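Local coordinates for periplasmic binding protein component of an ABC type zinc uptake transporter (Synechocystis sp., PDB 1PQ4) that binds zinc and probably serves as the periplasmic receptor that delivers it to an ABC-type zinc uptake transporter, at residues D4-I9 with A47-A52; G182-P187 with A279-I284. One frame throughout, in Å; residues are numbered along the deposited sequence.

How the interactions relate
From the N terminus the chain runs through strand 3-7, continues through strand 24-28 and helix 43-48, and then turns back, so that interaction 1 closes a loop of 37 residues where 47-52 meets 4-9. It ties strand 3-7 of the four-stranded parallel sheet to the end of helix 43-48. Interaction 2 opens only after interaction 1 has closed: it packs the end of helix 160-185 on helix 273-288, with 91 intervening residues that include four strands. The two loops are thus in series and neither encloses the other. The centres of interactions 1 and 2 lie about 35 Å apart, on opposite sides of the chain's centre; the nearest atoms of interactions 1 and 2 are about 13 Å apart.

Interaction 1: residues D4-I9 with A47-A52; sequences DITVSI and AALSEA
No direct hydrogen bond joins strand residues Asp-4 to Val-7 to the 47-52 segment; van der Waals contact and one water carry the association. The van der Waals part centres on Thr-6, whose side chain starts out toward the other segment and whose hydroxyl is approached by two methyls. Leu-49 uses a single branch: its CD2 lies 3.6 Å from OG1 of Thr-6, with CB and CG2 of the threonine also near. The two side chains cross at about a right angle. Thr-6 has OG1 anti to its carbonyl carbon and CG2 anti to the backbone N (chi1 -65°), and CB of Ala-52 comes within 4.0 Å of the same OG1.

The polar part lies two residues earlier, at Asp-4, on the same side of the strand. CB of Asp-4 rests 3.7 Å from the backbone O of Glu-51. One water donates to OD2 of Asp-4 at 2.8 Å and to O of Glu-51 at 2.7 Å, bridging carboxylate and carbonyl. The acidic groups themselves are close, with Asp-4 OD2 4.3 Å from Glu-51 OE1; this like-charge proximity would tend to raise the proton affinity of one of them, an effect the donating water may temper.

The partner segment is shaped by a 3-10 turn at residues 49-51. At the entry to this turn, O of Ala-47 accepts from both N and OG of Ser-50, the hydroxyl approaching almost along the C=O axis (176°).

In the fold, strand 24-28, helix 43-48 and strand 54-57 form a beta-alpha-beta crossover. Strand 3-7 lies between its two strands, and the contact sets the end of the crossover helix and the following turn against it. Leu-49 also packs against Leu-70 and Ala-73 of helix 67-73.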
loop_
_atom_site.group_PDB
_atom_site.type_symbol
_atom_site.label_atom_id
_atom_site.label_comp_id
_atom_site.label_asym_id
_atom_site.label_seq_id
_atom_site.Cartn_x
_atom_site.Cartn_y
_atom_site.Cartn_z
ATOM N N ASP A 4 11.177 -1.233 20.139
ATOM C CA ASP A 4 9.872 -0.628 19.839
ATOM C C ASP A 4 10.010 0.174 18.566
ATOM O O ASP A 4 10.810 1.107 18.496
ATOM C CB ASP A 4 9.442 0.315 20.949
ATOM C CG ASP A 4 8.892 -0.435 22.134
ATOM O OD1 ASP A 4 7.935 -1.192 21.920
ATOM O OD2 ASP A 4 9.413 -0.289 23.249
ATOM N N ILE A 5 9.185 -0.171 17.583
ATOM C CA ILE A 5 9.219 0.464 16.271
ATOM C C ILE A 5 7.810 0.815 15.890
ATOM O O ILE A 5 6.883 0.029 16.100
ATOM C CB ILE A 5 9.789 -0.535 15.198
ATOM C CG1 ILE A 5 11.212 -0.930 15.607
ATOM C CG2 ILE A 5 9.796 0.088 13.765
ATOM C CD1 ILE A 5 11.861 -2.025 14.762
ATOM N N THR A 6 7.648 1.999 15.334
ATOM C CA THR A 6 6.354 2.438 14.888
ATOM C C THR A 6 6.408 2.542 13.390
ATOM O O THR A 6 7.429 2.980 12.769
ATOM C CB THR A 6 5.988 3.815 15.526
ATOM O OG1 THR A 6 5.846 3.658 16.945
ATOM C CG2 THR A 6 4.661 4.304 14.988
ATOM N N VAL A 7 5.323 2.117 12.756
ATOM C CA VAL A 7 5.266 2.250 11.312
ATOM C C VAL A 7 4.008 3.052 10.964
ATOM O O VAL A 7 3.114 3.200 11.798
ATOM C CB VAL A 7 5.204 0.882 10.601
ATOM C CG1 VAL A 7 6.434 0.034 11.014
ATOM C CG2 VAL A 7 3.888 0.175 10.974
ATOM N N SER A 8 3.947 3.549 9.742
ATOM C CA SER A 8 2.800 4.348 9.324
ATOM C C SER A 8 1.518 3.569 9.069
ATOM O O SER A 8 0.476 3.926 9.588
ATOM C CB SER A 8 3.143 5.138 8.061
ATOM O OG SER A 8 4.083 6.165 8.348
ATOM N N ILE A 9 1.605 2.462 8.331
ATOM C CA ILE A 9 0.357 1.759 7.964
ATOM C C ILE A 9 0.434 0.282 8.232
ATOM O O ILE A 9 1.528 -0.285 8.318
ATOM C CB ILE A 9 0.006 2.045 6.480
ATOM C CG1 ILE A 9 1.227 1.751 5.588
ATOM C CG2 ILE A 9 -0.385 3.499 6.309
ATOM C CD1 ILE A 9 0.909 1.585 4.103
ATOM N N ALA A 47 2.048 10.884 22.065
ATOM C CA ALA A 47 2.628 10.652 23.397
ATOM C C ALA A 47 3.291 9.284 23.458
ATOM O O ALA A 47 4.372 9.129 24.021
ATOM C CB ALA A 47 1.557 10.712 24.475
ATOM N N ALA A 48 2.630 8.285 22.888
ATOM C CA ALA A 48 3.160 6.927 22.909
ATOM C C ALA A 48 4.447 6.834 22.131
ATOM O O ALA A 48 5.272 5.944 22.376
ATOM C CB ALA A 48 2.146 5.968 22.324
ATOM N N LEU A 49 4.626 7.757 21.201
ATOM C CA LEU A 49 5.822 7.768 20.355
ATOM C C LEU A 49 7.119 7.970 21.098
ATOM O O LEU A 49 8.202 7.689 20.564
ATOM C CB LEU A 49 5.722 8.855 19.287
ATOM C CG LEU A 49 5.208 8.487 17.908
ATOM C CD1 LEU A 49 5.501 9.684 16.966
ATOM C CD2 LEU A 49 5.920 7.200 17.406
ATOM N N SER A 50 7.032 8.466 22.332
ATOM C CA SER A 50 8.255 8.722 23.080
ATOM C C SER A 50 9.014 7.428 23.359
ATOM O O SER A 50 10.213 7.456 23.547
ATOM C CB SER A 50 7.947 9.483 24.383
ATOM O OG SER A 50 7.180 8.694 25.266
ATOM N N GLU A 51 8.307 6.299 23.362
ATOM C CA GLU A 51 8.873 4.962 23.598
ATOM C C GLU A 51 9.626 4.390 22.380
ATOM O O GLU A 51 10.444 3.466 22.506
ATOM C CB GLU A 51 7.725 3.971 23.867
ATOM C CG GLU A 51 6.884 4.207 25.110
ATOM C CD GLU A 51 7.521 3.585 26.345
ATOM O OE1 GLU A 51 7.882 2.385 26.288
ATOM O OE2 GLU A 51 7.659 4.292 27.367
ATOM N N ALA A 52 9.291 4.893 21.196
ATOM C CA ALA A 52 9.853 4.370 19.942
ATOM C C ALA A 52 11.337 4.557 19.702
ATOM O O ALA A 52 11.880 5.642 19.861
ATOM C CB ALA A 52 9.115 4.957 18.774
HETATM O O HOH W 1 11.246 1.604 24.224
#

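Interaction 2: residues G182-P187 with A279-I284; sequences GQILQP and AVAQKI
Helix-helix packing brings the C-terminal end of the long helix 160-185 against helix 273-288 in this zinc-binding protein of the solute-binding protein 9 family, whose members characteristically have a long helix linking their two lobes. The closest backbone approach pairs Ile-184 with Ala-281, their CA atoms 6.7 Å apart, a separation in keeping with the small side chain of the alanine.

Ile-184 and Leu-185 present their methyls to that alanine by different routes. Ile-184 leaves its backbone directly toward the partner helix, with CG1 anti to the carbonyl carbon and CG2 anti to the backbone N (chi1 -65°). Its CG2 branch does the touching, 3.9 Å from CB of Ala-281, while its CD1 tip only loosely approaches CG of Gln-282 (4.3 Å) at the exposed margin. Leu-185 leaves its backbone along the interface, yet its end bends to the partner: CD2 reaches 4.0 Å from CB of Ala-281. Its chi2 of -2° almost eclipses CD1 with CA, a strained rotamer that sets both methyls at Ala-281. The alanine methyl, itself directed at helix 160-185, therefore meets two consecutive residues.

Farther along helix 273-288, Ile-284 adds a looser contact through CG2, 4.3 Å from CD1 of Leu-185. It also packs on Leu-266 and Phe-242 of two neighbouring strands, and Leu-185 likewise continues onto Tyr-207 and Leu-209.

No hydrogen bond crosses between the segments. Both branched side chains instead reach the backbone O of Ala-281, Ile-184 CG2 at 3.7 Å and Leu-185 CD1 at 3.6 Å.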
loop_
_atom_site.group_PDB
_atom_site.type_symbol
_atom_site.label_atom_id
_atom_site.label_comp_id
_atom_site.label_asym_id
_atom_site.label_seq_id
_atom_site.Cartn_x
_atom_site.Cartn_y
_atom_site.Cartn_z
ATOM N N GLY A 182 1.754 -13.159 -11.016
ATOM C CA GLY A 182 1.910 -13.078 -12.459
ATOM C C GLY A 182 1.166 -14.213 -13.165
ATOM O O GLY A 182 0.603 -14.015 -14.245
ATOM N N GLN A 183 1.145 -15.404 -12.562
ATOM C CA GLN A 183 0.450 -16.539 -13.170
ATOM C C GLN A 183 -1.076 -16.277 -13.188
ATOM O O GLN A 183 -1.769 -16.562 -14.159
ATOM C CB GLN A 183 0.745 -17.826 -12.398
ATOM C CG GLN A 183 2.180 -18.297 -12.590
ATOM C CD GLN A 183 2.474 -19.642 -11.948
ATOM O OE1 GLN A 183 2.247 -19.843 -10.748
ATOM N NE2 GLN A 183 2.998 -20.575 -12.749
ATOM N N ILE A 184 -1.584 -15.743 -12.099
ATOM C CA ILE A 184 -3.001 -15.395 -12.010
ATOM C C ILE A 184 -3.381 -14.334 -13.041
ATOM O O ILE A 184 -4.402 -14.460 -13.705
ATOM C CB ILE A 184 -3.334 -14.859 -10.581
ATOM C CG1 ILE A 184 -3.138 -15.990 -9.577
ATOM C CG2 ILE A 184 -4.757 -14.243 -10.523
ATOM C CD1 ILE A 184 -3.044 -15.539 -8.125
ATOM N N LEU A 185 -2.549 -13.299 -13.210
ATOM C CA LEU A 185 -2.902 -12.193 -14.099
ATOM C C LEU A 185 -2.442 -12.225 -15.547
ATOM O O LEU A 185 -3.006 -11.524 -16.375
ATOM C CB LEU A 185 -2.382 -10.868 -13.487
ATOM C CG LEU A 185 -3.055 -9.982 -12.431
ATOM C CD1 LEU A 185 -4.381 -10.508 -12.023
ATOM C CD2 LEU A 185 -2.121 -9.742 -11.250
ATOM N N GLN A 186 -1.426 -12.996 -15.894
ATOM C CA GLN A 186 -0.998 -12.907 -17.292
ATOM C C GLN A 186 -1.974 -13.306 -18.406
ATOM O O GLN A 186 -1.969 -12.674 -19.459
ATOM C CB GLN A 186 0.343 -13.619 -17.511
ATOM C CG GLN A 186 1.545 -12.930 -16.805
ATOM C CD GLN A 186 1.469 -11.379 -16.747
ATOM O OE1 GLN A 186 0.653 -10.801 -16.010
ATOM N NE2 GLN A 186 2.333 -10.712 -17.519
ATOM N N PRO A 187 -2.875 -14.285 -18.165
ATOM C CA PRO A 187 -3.795 -14.679 -19.241
ATOM C C PRO A 187 -5.024 -13.807 -19.510
ATOM O O PRO A 187 -5.727 -14.031 -20.467
ATOM C CB PRO A 187 -4.166 -16.114 -18.850
ATOM C CG PRO A 187 -4.266 -16.021 -17.346
ATOM C CD PRO A 187 -3.064 -15.136 -16.972
ATOM N N ALA A 279 -5.675 -12.279 -3.009
ATOM C CA ALA A 279 -7.133 -12.118 -3.164
ATOM C C ALA A 279 -7.417 -11.013 -4.175
ATOM O O ALA A 279 -8.350 -11.123 -4.991
ATOM C CB ALA A 279 -7.793 -11.787 -1.804
ATOM N N VAL A 280 -6.623 -9.927 -4.130
ATOM C CA VAL A 280 -6.819 -8.823 -5.070
ATOM C C VAL A 280 -6.654 -9.271 -6.504
ATOM O O VAL A 280 -7.480 -8.948 -7.399
ATOM C CB VAL A 280 -5.839 -7.611 -4.789
ATOM C CG1 VAL A 280 -5.906 -6.590 -5.928
ATOM C CG2 VAL A 280 -6.278 -6.920 -3.476
ATOM N N ALA A 281 -5.601 -10.036 -6.730
ATOM C CA ALA A 281 -5.323 -10.522 -8.073
ATOM C C ALA A 281 -6.477 -11.451 -8.557
ATOM O O ALA A 281 -6.933 -11.366 -9.702
ATOM C CB ALA A 281 -3.970 -11.296 -8.070
ATOM N N GLN A 282 -6.921 -12.339 -7.677
ATOM C CA GLN A 282 -8.030 -13.239 -8.034
ATOM C C GLN A 282 -9.307 -12.444 -8.321
ATOM O O GLN A 282 -10.086 -12.796 -9.241
ATOM C CB GLN A 282 -8.271 -14.227 -6.898
ATOM C CG GLN A 282 -7.094 -15.159 -6.780
ATOM C CD GLN A 282 -7.173 -16.031 -5.552
ATOM O OE1 GLN A 282 -7.691 -15.606 -4.503
ATOM N NE2 GLN A 282 -6.637 -17.249 -5.658
ATOM N N LYS A 283 -9.545 -11.390 -7.529
ATOM C CA LYS A 283 -10.724 -10.550 -7.806
ATOM C C LYS A 283 -10.655 -9.899 -9.151
ATOM O O LYS A 283 -11.650 -9.800 -9.891
ATOM C CB LYS A 283 -10.888 -9.459 -6.746
ATOM C CG LYS A 283 -11.651 -9.985 -5.540
ATOM C CD LYS A 283 -11.782 -8.994 -4.413
ATOM C CE LYS A 283 -12.575 -9.688 -3.271
ATOM N NZ LYS A 283 -12.443 -8.914 -2.010
ATOM N N ILE A 284 -9.467 -9.434 -9.504
ATOM C CA ILE A 284 -9.330 -8.787 -10.791
ATOM C C ILE A 284 -9.474 -9.812 -11.899
ATOM O O ILE A 284 -10.113 -9.549 -12.920
ATOM C CB ILE A 284 -7.969 -8.060 -10.907
ATOM C CG1 ILE A 284 -8.018 -6.780 -10.056
ATOM C CG2 ILE A 284 -7.674 -7.701 -12.368
ATOM C CD1 ILE A 284 -8.503 -6.844 -8.609
#